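PDB 3KTA: chromosome segregation protein smc from Pyrococcus furiosus, which binds and hydrolyses ATP through its ABC-type head domain, has adenylate kinase activity, and probably acts in chromosome condensation and partitioning. Local coordinates for the interface of chains A and B. Sequence-based numbering; all coordinates share one arbitrary frame. Chains: chain A, Chromosome segregation protein smc; chain B, Chromosome segregation protein smc.

The interface of chains A and B. Residues chain A 3-4, 46, 50, 86, 135, 141-142; chain B 89, 119, 121.
The ring of B:Phe89 receives A:Ile4 on one face. The methyl A:Ile4 CD1 sits over the ring centre, 3.8 Å from the centroid, in a CH-pi contact. At the rim, A:Ile135 crosses at about a right angle and brings its CG2 to 4.0 Å from B:Phe89 CE1. A:Leu50 meets the ring tip to tip through CD1, near CZ. A:Ile46 runs past in the opposite direction, with CG2 near CZ. A:Ile142 CG1 and A:Phe86 CE2 come about as near, to CE2 and CE1 of the ring. B:Phe89 has CG between its backbone N and carbonyl carbon (chi1 70°), and the ring points into this apolar pocket of chain A.

The other flat group is the amide of B:Gln119. Its plane stands almost perpendicular to the ring of A:Tyr3, and A:Tyr3 CB packs against the amide carbon CD. The side chain is extended as far as CD, with CG anti to the backbone N (chi1 176°). The amide reads both backbone polar groups of A:Ile4. A:Ile4 N donates to B:Gln119 OE1 at 2.8 Å, tilted from the carbonyl plane. B:Gln119 NE2 donates to A:Ile4 O at 2.8 Å, in both planes and on a lone pair. The two bonds fix the rotation of the amide. A leucine in its place would probably leave the N-H and C=O of A:Ile4 without these mates and weaken the hold on this strand.

A:Asn141 ND2 donates to B:Phe89 O at 2.8 Å, so the backbone of B:Phe89 is held as well as its ring. B:Ile121 CD1 extends the apolar patch, 4.0 Å from A:Ile4 CD1.

The contact joins the N- and C-terminal parts of the SMC ATPase head, which together make the ABC-type domain. Strand 3-10 of chain A meets the starts of strands 89-93 and 119-123 of chain B. Helix 39-49, which begins at the end of the P-loop, supplies A:Ile46.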
# COMPACT_ATOMS: atom_id res chain seq x y z
N TYR A 3 1.53 -13.19 -4.85
CA TYR A 3 2.27 -12.24 -4.01
C TYR A 3 3.60 -11.93 -4.65
O TYR A 3 4.07 -12.67 -5.52
CB TYR A 3 2.46 -12.77 -2.59
CG TYR A 3 3.21 -14.07 -2.45
CD1 TYR A 3 2.52 -15.28 -2.45
CD2 TYR A 3 4.59 -14.09 -2.30
CE1 TYR A 3 3.20 -16.49 -2.31
CE2 TYR A 3 5.27 -15.30 -2.15
CZ TYR A 3 4.56 -16.48 -2.16
OH TYR A 3 5.25 -17.67 -2.02
N ILE A 4 4.20 -10.84 -4.20
CA ILE A 4 5.45 -10.37 -4.76
C ILE A 4 6.64 -11.11 -4.15
O ILE A 4 6.84 -11.09 -2.94
CB ILE A 4 5.62 -8.86 -4.55
CG1 ILE A 4 4.42 -8.09 -5.11
CG2 ILE A 4 6.95 -8.37 -5.19
CD1 ILE A 4 4.42 -6.60 -4.72
N ILE A 46 7.04 -0.15 -7.73
CA ILE A 46 5.84 -0.97 -7.86
C ILE A 46 4.76 -0.27 -8.70
O ILE A 46 4.20 -0.87 -9.61
CB ILE A 46 5.29 -1.36 -6.48
CG1 ILE A 46 6.33 -2.21 -5.75
CG2 ILE A 46 3.93 -2.09 -6.63
CD1 ILE A 46 6.00 -2.46 -4.28
N LEU A 50 3.67 -1.75 -12.58
CA LEU A 50 2.27 -2.16 -12.71
C LEU A 50 1.49 -1.23 -13.65
O LEU A 50 0.26 -1.30 -13.73
CB LEU A 50 1.58 -2.23 -11.34
CG LEU A 50 2.20 -3.24 -10.37
CD1 LEU A 50 1.42 -3.26 -9.05
CD2 LEU A 50 2.30 -4.63 -10.98
N PHE A 86 6.05 -12.24 -9.45
CA PHE A 86 4.94 -12.70 -8.63
C PHE A 86 4.96 -14.21 -8.48
O PHE A 86 5.10 -14.95 -9.46
CB PHE A 86 3.60 -12.33 -9.27
CG PHE A 86 3.23 -10.89 -9.11
CD1 PHE A 86 3.47 -9.99 -10.14
CD2 PHE A 86 2.62 -10.45 -7.95
CE1 PHE A 86 3.11 -8.65 -10.01
CE2 PHE A 86 2.25 -9.11 -7.81
CZ PHE A 86 2.50 -8.22 -8.84
N ILE A 135 -5.30 -6.69 -9.17
CA ILE A 135 -4.17 -5.79 -8.87
C ILE A 135 -4.17 -4.56 -9.79
O ILE A 135 -4.36 -4.70 -10.99
CB ILE A 135 -2.82 -6.55 -9.06
CG1 ILE A 135 -2.72 -7.74 -8.10
CG2 ILE A 135 -1.63 -5.60 -8.89
CD1 ILE A 135 -1.56 -8.66 -8.37
N ASN A 141 -5.60 -0.64 -1.96
CA ASN A 141 -4.62 -1.42 -1.20
C ASN A 141 -3.23 -0.81 -1.24
O ASN A 141 -2.32 -1.28 -0.56
CB ASN A 141 -4.55 -2.87 -1.73
CG ASN A 141 -4.24 -2.93 -3.22
OD1 ASN A 141 -5.02 -2.42 -4.02
ND2 ASN A 141 -3.12 -3.57 -3.59
N ILE A 142 -3.06 0.21 -2.07
CA ILE A 142 -1.79 0.91 -2.13
C ILE A 142 -1.97 2.26 -1.45
O ILE A 142 -2.77 3.08 -1.89
CB ILE A 142 -1.26 1.02 -3.59
CG1 ILE A 142 -0.82 -0.38 -4.09
CG2 ILE A 142 -0.11 2.01 -3.69
CD1 ILE A 142 -0.36 -0.40 -5.54
N PHE B 89 -1.68 -7.99 -2.20
CA PHE B 89 -0.71 -7.29 -1.35
C PHE B 89 -1.18 -5.90 -0.98
O PHE B 89 -2.03 -5.33 -1.67
CB PHE B 89 0.68 -7.22 -2.00
CG PHE B 89 0.74 -6.29 -3.18
CD1 PHE B 89 0.41 -6.75 -4.44
CD2 PHE B 89 1.12 -4.96 -3.01
CE1 PHE B 89 0.48 -5.89 -5.52
CE2 PHE B 89 1.20 -4.10 -4.09
CZ PHE B 89 0.85 -4.57 -5.35
N GLN B 119 -0.24 -10.28 1.58
CA GLN B 119 1.11 -9.78 1.76
C GLN B 119 1.05 -8.30 2.17
O GLN B 119 0.24 -7.54 1.64
CB GLN B 119 1.88 -9.94 0.44
CG GLN B 119 3.29 -9.37 0.43
CD GLN B 119 3.96 -9.66 -0.90
OE1 GLN B 119 3.39 -9.36 -1.96
NE2 GLN B 119 5.14 -10.25 -0.86
N ILE B 121 3.59 -4.87 2.74
CA ILE B 121 4.90 -4.23 2.63
C ILE B 121 4.74 -2.85 3.26
O ILE B 121 3.94 -2.03 2.80
CB ILE B 121 5.33 -4.06 1.16
CG1 ILE B 121 5.47 -5.44 0.51
CG2 ILE B 121 6.65 -3.28 1.06
CD1 ILE B 121 5.44 -5.38 -1.02